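Local coordinates for HI1317 (Haemophilus influenzae, PDB 1JOV), which probably interconverts the alpha and beta anomers of D-glucose 6-phosphate, at residues Thr169-Leu174 and Asn190-Tyr195; Arg94-Ser99 and Leu110-Ser116. All coordinates share one frame; numbering follows the deposited sequence.

Contact 1: Thr169-Leu174 and Asn190-Tyr195; sequences TCFNSL and NVDCIY
Cys170 reaches from strand 169-172 across to Tyr195 and Cys193. Its CB lies over the centre of the Tyr195 ring, 3.8 Å from the centroid and nearly on the ring normal, a CH-pi contact, while the same carbon rests 3.6 Å from Ile194 O. A chi1 of 67° tucks SG over its own backbone, toward Cys193, the two SG atoms being 3.3 Å apart. That is too long for a disulfide in this conformer of Cys193, which has a second one; a disulfide between Cys170 and Cys193 has been seen in a crystal structure of this protein. SG also hangs over the Tyr195 ring in a loose sulfur-aromatic contact; Arg185 holds the ring's hydroxyl.

Phe171 and Ile194 form an antiparallel hydrogen-bonded pair: Phe171 N donates to Ile194 O (2.9 Å, 178° at the hydrogen), and Ile194 N returns a bond to Phe171 O. Beyond the strand, Ser173 N donates to Asp192 O (3.0 Å), and a water joins Ser173 OG to Asp192 OD1, donating to the carboxylate over 2.7 Å. Leu174 closes this end, CD2 on Asp192 CB (3.7 Å) and CD1 against Asn190.

The pairing belongs to an antiparallel sheet of the galactose mutarotase-like beta-sandwich, and Asp192 places it near the predicted active site, its side chain about 6 Å from that of Glu248.

Contact 2: Arg94-Ser99 and Leu110-Ser116; sequences RLWQLS and LEFELFS
Leu114 is flanked by two side chains of segment 94-99. Its CB sits over the six-membered ring of Trp96, 3.6 Å from the centroid and 7° off the normal, a CH-pi contact. From there its chain, with CG anti to the backbone N (chi1 176°), runs on to the guanidinium of Arg94. CD2 lies over one face of that group, and the two side chains cross at about a right angle. Arg94 NH2 donates to Phe115 O over 3.1 Å; the oxygen lies near the guanidinium plane, but the donor stands well above the carbonyl plane, 58° out of it. A water that accepts from Arg94 NE also donates to Phe115 O, over 2.8 Å.

A second water accepts from Phe115 N and Gln97 NE2 and donates to Leu95 O, bridging the backbones where the direct strand pairing has ended. NE2 also meets the edge of the Phe115 ring, 3.3 Å from CD2. Direct pairing starts at Gln97 and Glu113, a hydrogen-bonded pair with two 2.9 Å bonds, N to O each way, and runs on through Ser99 N to Glu111 O. Leu98 CD1 touches Phe112 CE1 (3.7 Å), the two side chains lying on the same face of the sheet.

Further out, Glu122 makes a salt bridge with Arg94 NH1, Ala91 O accepts a hydrogen bond from Trp96 NE1, and Ala123 and Val125 of strand 121-129 touch the indole. The salt bridge to Glu122 probably offsets the charge of Arg94, whose guanidinium turns a face to Leu114 while its NH2 bonds to Phe115 O, so one side chain serves both an apolar contact and the polar closing of the strand end.

Both contacts are antiparallel strand pairings, partly buried, but they lie in different sheets on opposite sides of the chain's centre, with centres 32 Å apart. Contact 2 joins the two strands of a hairpin, and its strand 97-104 is outermost in its sheet. Contact 1 pairs strands separated in sequence by 177-180, the outermost strand of that same sheet, beside 169-172. Their chemistry differs: contact 1 combines a cysteine pair at an aromatic face with the water-bridged carboxylate of Asp192, near the predicted catalytic residues, whereas contact 2, away from those sites, relies on indole, leucine and a guanidinium. Water links side chains alongside a direct backbone bond in contact 1, but backbones beyond the last direct strand bond in contact 2.

Contact 1: Thr169-Leu174 and Asn190-Tyr195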
loop_
_atom_site.group_PDB
_atom_site.type_symbol
_atom_site.label_atom_id
_atom_site.label_comp_id
_atom_site.label_asym_id
_atom_site.label_seq_id
_atom_site.Cartn_x
_atom_site.Cartn_y
_atom_site.Cartn_z
ATOM N N THR A 169 -10.768 -18.125 -10.115
ATOM C CA THR A 169 -9.905 -19.044 -9.420
ATOM C C THR A 169 -8.685 -18.247 -8.857
ATOM O O THR A 169 -8.344 -17.175 -9.341
ATOM C CB THR A 169 -9.401 -20.138 -10.373
ATOM O OG1 THR A 169 -8.428 -20.962 -9.721
ATOM C CG2 THR A 169 -8.566 -19.587 -11.471
ATOM N N CYS A 170 -7.989 -18.854 -7.912
ATOM C CA CYS A 170 -6.835 -18.221 -7.306
ATOM C C CYS A 170 -6.109 -19.306 -6.587
ATOM O O CYS A 170 -6.659 -20.399 -6.349
ATOM C CB CYS A 170 -7.280 -17.130 -6.289
ATOM S SG CYS A 170 -8.139 -17.715 -4.770
ATOM N N PHE A 171 -4.895 -18.992 -6.179
ATOM C CA PHE A 171 -4.090 -19.902 -5.394
ATOM C C PHE A 171 -4.270 -19.508 -3.939
ATOM O O PHE A 171 -4.094 -18.321 -3.587
ATOM C CB PHE A 171 -2.618 -19.813 -5.816
ATOM C CG PHE A 171 -1.721 -20.799 -5.125
ATOM C CD1 PHE A 171 -1.677 -22.135 -5.579
ATOM C CD2 PHE A 171 -0.912 -20.442 -4.089
ATOM C CE1 PHE A 171 -0.840 -23.070 -4.969
ATOM C CE2 PHE A 171 -0.076 -21.345 -3.473
ATOM C CZ PHE A 171 -0.036 -22.686 -3.917
ATOM N N ASN A 172 -4.643 -20.484 -3.100
ATOM C CA ASN A 172 -4.891 -20.294 -1.658
ATOM C C ASN A 172 -3.640 -20.591 -0.846
ATOM O O ASN A 172 -3.273 -21.751 -0.696
ATOM C CB ASN A 172 -6.082 -21.193 -1.180
ATOM C CG ASN A 172 -6.592 -20.839 0.224
ATOM O OD1 ASN A 172 -5.886 -20.233 1.051
ATOM N ND2 ASN A 172 -7.821 -21.281 0.517
ATOM N N SER A 173 -2.982 -19.554 -0.330
ATOM C CA SER A 173 -1.718 -19.712 0.374
ATOM C C SER A 173 -1.956 -20.368 1.692
ATOM O O SER A 173 -1.023 -20.840 2.344
ATOM C CB SER A 173 -1.009 -18.359 0.583
ATOM O OG SER A 173 -0.845 -17.730 -0.668
ATOM N N LEU A 174 -3.213 -20.310 2.123
ATOM C CA LEU A 174 -3.554 -20.825 3.439
ATOM C C LEU A 174 -3.232 -22.331 3.493
ATOM O O LEU A 174 -2.477 -22.798 4.366
ATOM C CB LEU A 174 -5.019 -20.464 3.785
ATOM C CG LEU A 174 -5.168 -18.953 4.066
ATOM C CD1 LEU A 174 -6.609 -18.535 4.406
ATOM C CD2 LEU A 174 -4.195 -18.513 5.128
ATOM N N ASN A 190 -10.865 -15.808 6.986
ATOM C CA ASN A 190 -9.443 -15.576 6.646
ATOM C C ASN A 190 -9.168 -15.920 5.212
ATOM O O ASN A 190 -9.314 -17.090 4.805
ATOM C CB ASN A 190 -8.531 -16.363 7.545
ATOM C CG ASN A 190 -7.086 -16.170 7.261
ATOM O OD1 ASN A 190 -6.260 -16.888 7.851
ATOM N ND2 ASN A 190 -6.736 -15.163 6.429
ATOM N N VAL A 191 -8.793 -14.891 4.450
ATOM C CA VAL A 191 -8.479 -15.020 3.041
ATOM C C VAL A 191 -7.045 -14.565 2.790
ATOM O O VAL A 191 -6.587 -13.550 3.324
ATOM C CB VAL A 191 -9.431 -14.216 2.144
ATOM C CG1 VAL A 191 -9.052 -14.272 0.634
ATOM C CG2 VAL A 191 -10.909 -14.629 2.289
ATOM N N ASP A 192 -6.286 -15.400 2.095
ATOM C CA ASP A 192 -4.879 -15.135 1.780
ATOM C C ASP A 192 -4.599 -15.790 0.411
ATOM O O ASP A 192 -3.951 -16.847 0.334
ATOM C CB ASP A 192 -3.906 -15.590 2.877
ATOM C CG ASP A 192 -2.494 -14.978 2.719
ATOM O OD1 ASP A 192 -2.269 -14.316 1.688
ATOM O OD2 ASP A 192 -1.573 -15.035 3.558
ATOM N N CYS A 193 -5.028 -15.121 -0.649
ATOM C CA CYS A 193 -4.971 -15.772 -1.939
ATOM C C CYS A 193 -4.366 -14.968 -3.067
ATOM O O CYS A 193 -4.557 -13.757 -3.168
ATOM C CB CYS A 193 -6.359 -16.283 -2.319
ATOM S SG CYS A 193 -7.473 -15.034 -2.942
ATOM N N ILE A 194 -3.643 -15.640 -3.925
ATOM C CA ILE A 194 -2.972 -15.011 -5.035
ATOM C C ILE A 194 -3.684 -15.252 -6.347
ATOM O O ILE A 194 -3.780 -16.399 -6.811
ATOM C CB ILE A 194 -1.545 -15.552 -5.160
ATOM C CG1 ILE A 194 -0.827 -15.488 -3.808
ATOM C CG2 ILE A 194 -0.748 -14.771 -6.196
ATOM C CD1 ILE A 194 0.503 -16.217 -3.785
ATOM N N TYR A 195 -4.189 -14.201 -6.955
ATOM C CA TYR A 195 -4.785 -14.271 -8.261
ATOM C C TYR A 195 -3.810 -13.858 -9.364
ATOM O O TYR A 195 -2.956 -12.990 -9.182
ATOM C CB TYR A 195 -5.897 -13.245 -8.422
ATOM C CG TYR A 195 -7.186 -13.423 -7.616
ATOM C CD1 TYR A 195 -7.268 -13.037 -6.287
ATOM C CD2 TYR A 195 -8.339 -13.923 -8.215
ATOM C CE1 TYR A 195 -8.451 -13.133 -5.559
ATOM C CE2 TYR A 195 -9.507 -14.024 -7.511
ATOM C CZ TYR A 195 -9.581 -13.642 -6.182
ATOM O OH TYR A 195 -10.805 -13.752 -5.489
HETATM O O HOH W 1 -0.137 -15.001 0.093
#

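Contact 2: Arg94-Ser99 and Leu110-Ser116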
loop_
_atom_site.group_PDB
_atom_site.type_symbol
_atom_site.label_atom_id
_atom_site.label_comp_id
_atom_site.label_asym_id
_atom_site.label_seq_id
_atom_site.Cartn_x
_atom_site.Cartn_y
_atom_site.Cartn_z
ATOM N N ARG A 94 13.592 0.408 5.928
ATOM C CA ARG A 94 14.732 1.256 5.657
ATOM C C ARG A 94 14.219 2.704 5.320
ATOM O O ARG A 94 13.096 2.843 4.929
ATOM C CB ARG A 94 15.531 0.764 4.473
ATOM C CG ARG A 94 16.230 -0.586 4.748
ATOM C CD ARG A 94 16.703 -1.429 3.475
ATOM N NE ARG A 94 17.575 -0.669 2.599
ATOM C CZ ARG A 94 17.873 -1.013 1.354
ATOM N NH1 ARG A 94 17.347 -2.124 0.812
ATOM N NH2 ARG A 94 18.701 -0.223 0.633
ATOM N N LEU A 95 14.969 3.704 5.715
ATOM C CA LEU A 95 14.585 5.085 5.493
ATOM C C LEU A 95 14.863 5.381 4.015
ATOM O O LEU A 95 15.963 5.147 3.511
ATOM C CB LEU A 95 15.524 6.088 6.249
ATOM C CG LEU A 95 14.991 6.174 7.646
ATOM C CD1 LEU A 95 16.073 6.793 8.583
ATOM C CD2 LEU A 95 13.787 7.020 7.600
ATOM N N TRP A 96 13.863 5.949 3.386
ATOM C CA TRP A 96 14.027 6.538 2.038
ATOM C C TRP A 96 14.187 8.076 2.140
ATOM O O TRP A 96 13.784 8.676 3.170
ATOM C CB TRP A 96 12.802 6.202 1.221
ATOM C CG TRP A 96 12.553 4.732 0.987
ATOM C CD1 TRP A 96 12.473 3.654 1.915
ATOM C CD2 TRP A 96 12.195 4.163 -0.295
ATOM N NE1 TRP A 96 12.177 2.505 1.233
ATOM C CE2 TRP A 96 12.009 2.802 -0.121
ATOM C CE3 TRP A 96 12.107 4.697 -1.580
ATOM C CZ2 TRP A 96 11.590 1.954 -1.138
ATOM C CZ3 TRP A 96 11.729 3.857 -2.664
ATOM C CH2 TRP A 96 11.531 2.461 -2.439
ATOM N N GLN A 97 14.610 8.703 1.051
ATOM C CA GLN A 97 14.716 10.145 1.013
ATOM C C GLN A 97 13.672 10.726 0.058
ATOM O O GLN A 97 13.340 10.139 -0.941
ATOM C CB GLN A 97 16.096 10.551 0.525
ATOM C CG GLN A 97 17.208 10.359 1.603
ATOM C CD GLN A 97 17.482 8.902 1.870
ATOM O OE1 GLN A 97 17.542 8.449 3.071
ATOM N NE2 GLN A 97 17.656 8.121 0.813
ATOM N N LEU A 98 13.165 11.927 0.393
ATOM C CA LEU A 98 12.248 12.660 -0.507
ATOM C C LEU A 98 13.177 13.374 -1.505
ATOM O O LEU A 98 13.970 14.277 -1.124
ATOM C CB LEU A 98 11.489 13.682 0.297
ATOM C CG LEU A 98 10.599 14.612 -0.543
ATOM C CD1 LEU A 98 9.376 13.901 -1.108
ATOM C CD2 LEU A 98 10.135 15.788 0.357
ATOM N N SER A 99 13.184 12.925 -2.759
ATOM C CA SER A 99 14.118 13.479 -3.728
ATOM C C SER A 99 13.485 14.546 -4.607
ATOM O O SER A 99 14.160 15.304 -5.291
ATOM C CB SER A 99 14.603 12.304 -4.572
ATOM O OG SER A 99 13.539 11.566 -5.022
ATOM N N LEU A 110 5.190 13.561 -5.440
ATOM C CA LEU A 110 6.327 13.371 -4.515
ATOM C C LEU A 110 7.115 12.172 -5.046
ATOM O O LEU A 110 6.475 11.191 -5.539
ATOM C CB LEU A 110 5.747 12.907 -3.165
ATOM C CG LEU A 110 4.791 13.949 -2.511
ATOM C CD1 LEU A 110 4.426 13.317 -1.092
ATOM C CD2 LEU A 110 5.379 15.346 -2.420
ATOM N N GLU A 111 8.437 12.251 -4.951
ATOM C CA GLU A 111 9.315 11.121 -5.390
ATOM C C GLU A 111 10.196 10.794 -4.222
ATOM O O GLU A 111 10.671 11.688 -3.551
ATOM C CB GLU A 111 10.221 11.432 -6.616
ATOM C CG GLU A 111 9.282 11.723 -7.803
ATOM C CD GLU A 111 10.059 11.967 -9.100
ATOM O OE1 GLU A 111 11.305 11.771 -9.110
ATOM O OE2 GLU A 111 9.421 12.368 -10.106
ATOM N N PHE A 112 10.382 9.522 -3.986
ATOM C CA PHE A 112 11.212 8.991 -2.911
ATOM C C PHE A 112 12.255 8.104 -3.509
ATOM O O PHE A 112 12.007 7.441 -4.508
ATOM C CB PHE A 112 10.319 8.196 -1.943
ATOM C CG PHE A 112 9.269 9.076 -1.331
ATOM C CD1 PHE A 112 9.568 9.811 -0.209
ATOM C CD2 PHE A 112 7.995 9.186 -1.905
ATOM C CE1 PHE A 112 8.620 10.609 0.365
ATOM C CE2 PHE A 112 7.037 10.002 -1.317
ATOM C CZ PHE A 112 7.351 10.709 -0.188
ATOM N N GLU A 113 13.454 8.049 -2.921
ATOM C CA GLU A 113 14.458 7.109 -3.437
ATOM C C GLU A 113 15.074 6.289 -2.259
ATOM O O GLU A 113 15.124 6.806 -1.126
ATOM C CB GLU A 113 15.579 7.856 -4.146
ATOM C CG GLU A 113 15.034 8.511 -5.464
ATOM C CD GLU A 113 16.010 9.484 -6.060
ATOM O OE1 GLU A 113 16.590 10.259 -5.263
ATOM O OE2 GLU A 113 16.241 9.422 -7.270
ATOM N N LEU A 114 15.469 5.063 -2.591
ATOM C CA LEU A 114 16.107 4.148 -1.635
ATOM C C LEU A 114 17.516 3.884 -2.158
ATOM O O LEU A 114 17.714 3.606 -3.388
ATOM C CB LEU A 114 15.372 2.797 -1.588
ATOM C CG LEU A 114 16.035 1.727 -0.678
ATOM C CD1 LEU A 114 16.042 2.333 0.706
ATOM C CD2 LEU A 114 15.195 0.445 -0.834
ATOM N N PHE A 115 18.509 4.041 -1.292
ATOM C CA PHE A 115 19.921 3.861 -1.674
ATOM C C PHE A 115 20.587 2.748 -0.913
ATOM O O PHE A 115 20.254 2.459 0.249
ATOM C CB PHE A 115 20.704 5.150 -1.453
ATOM C CG PHE A 115 20.295 6.286 -2.332
ATOM C CD1 PHE A 115 20.825 6.439 -3.639
ATOM C CD2 PHE A 115 19.401 7.214 -1.846
ATOM C CE1 PHE A 115 20.374 7.454 -4.444
ATOM C CE2 PHE A 115 18.973 8.226 -2.626
ATOM C CZ PHE A 115 19.427 8.353 -3.938
ATOM N N SER A 116 21.541 2.108 -1.566
ATOM C CA SER A 116 22.316 1.038 -1.050
ATOM C C SER A 116 23.327 1.614 -0.141
ATOM O O SER A 116 23.572 2.824 -0.114
ATOM C CB SER A 116 23.094 0.313 -2.157
ATOM O OG SER A 116 24.161 1.110 -2.634
HETATM O O HOH W 2 19.399 2.016 2.842
HETATM O O HOH W 3 17.744 5.428 1.169
#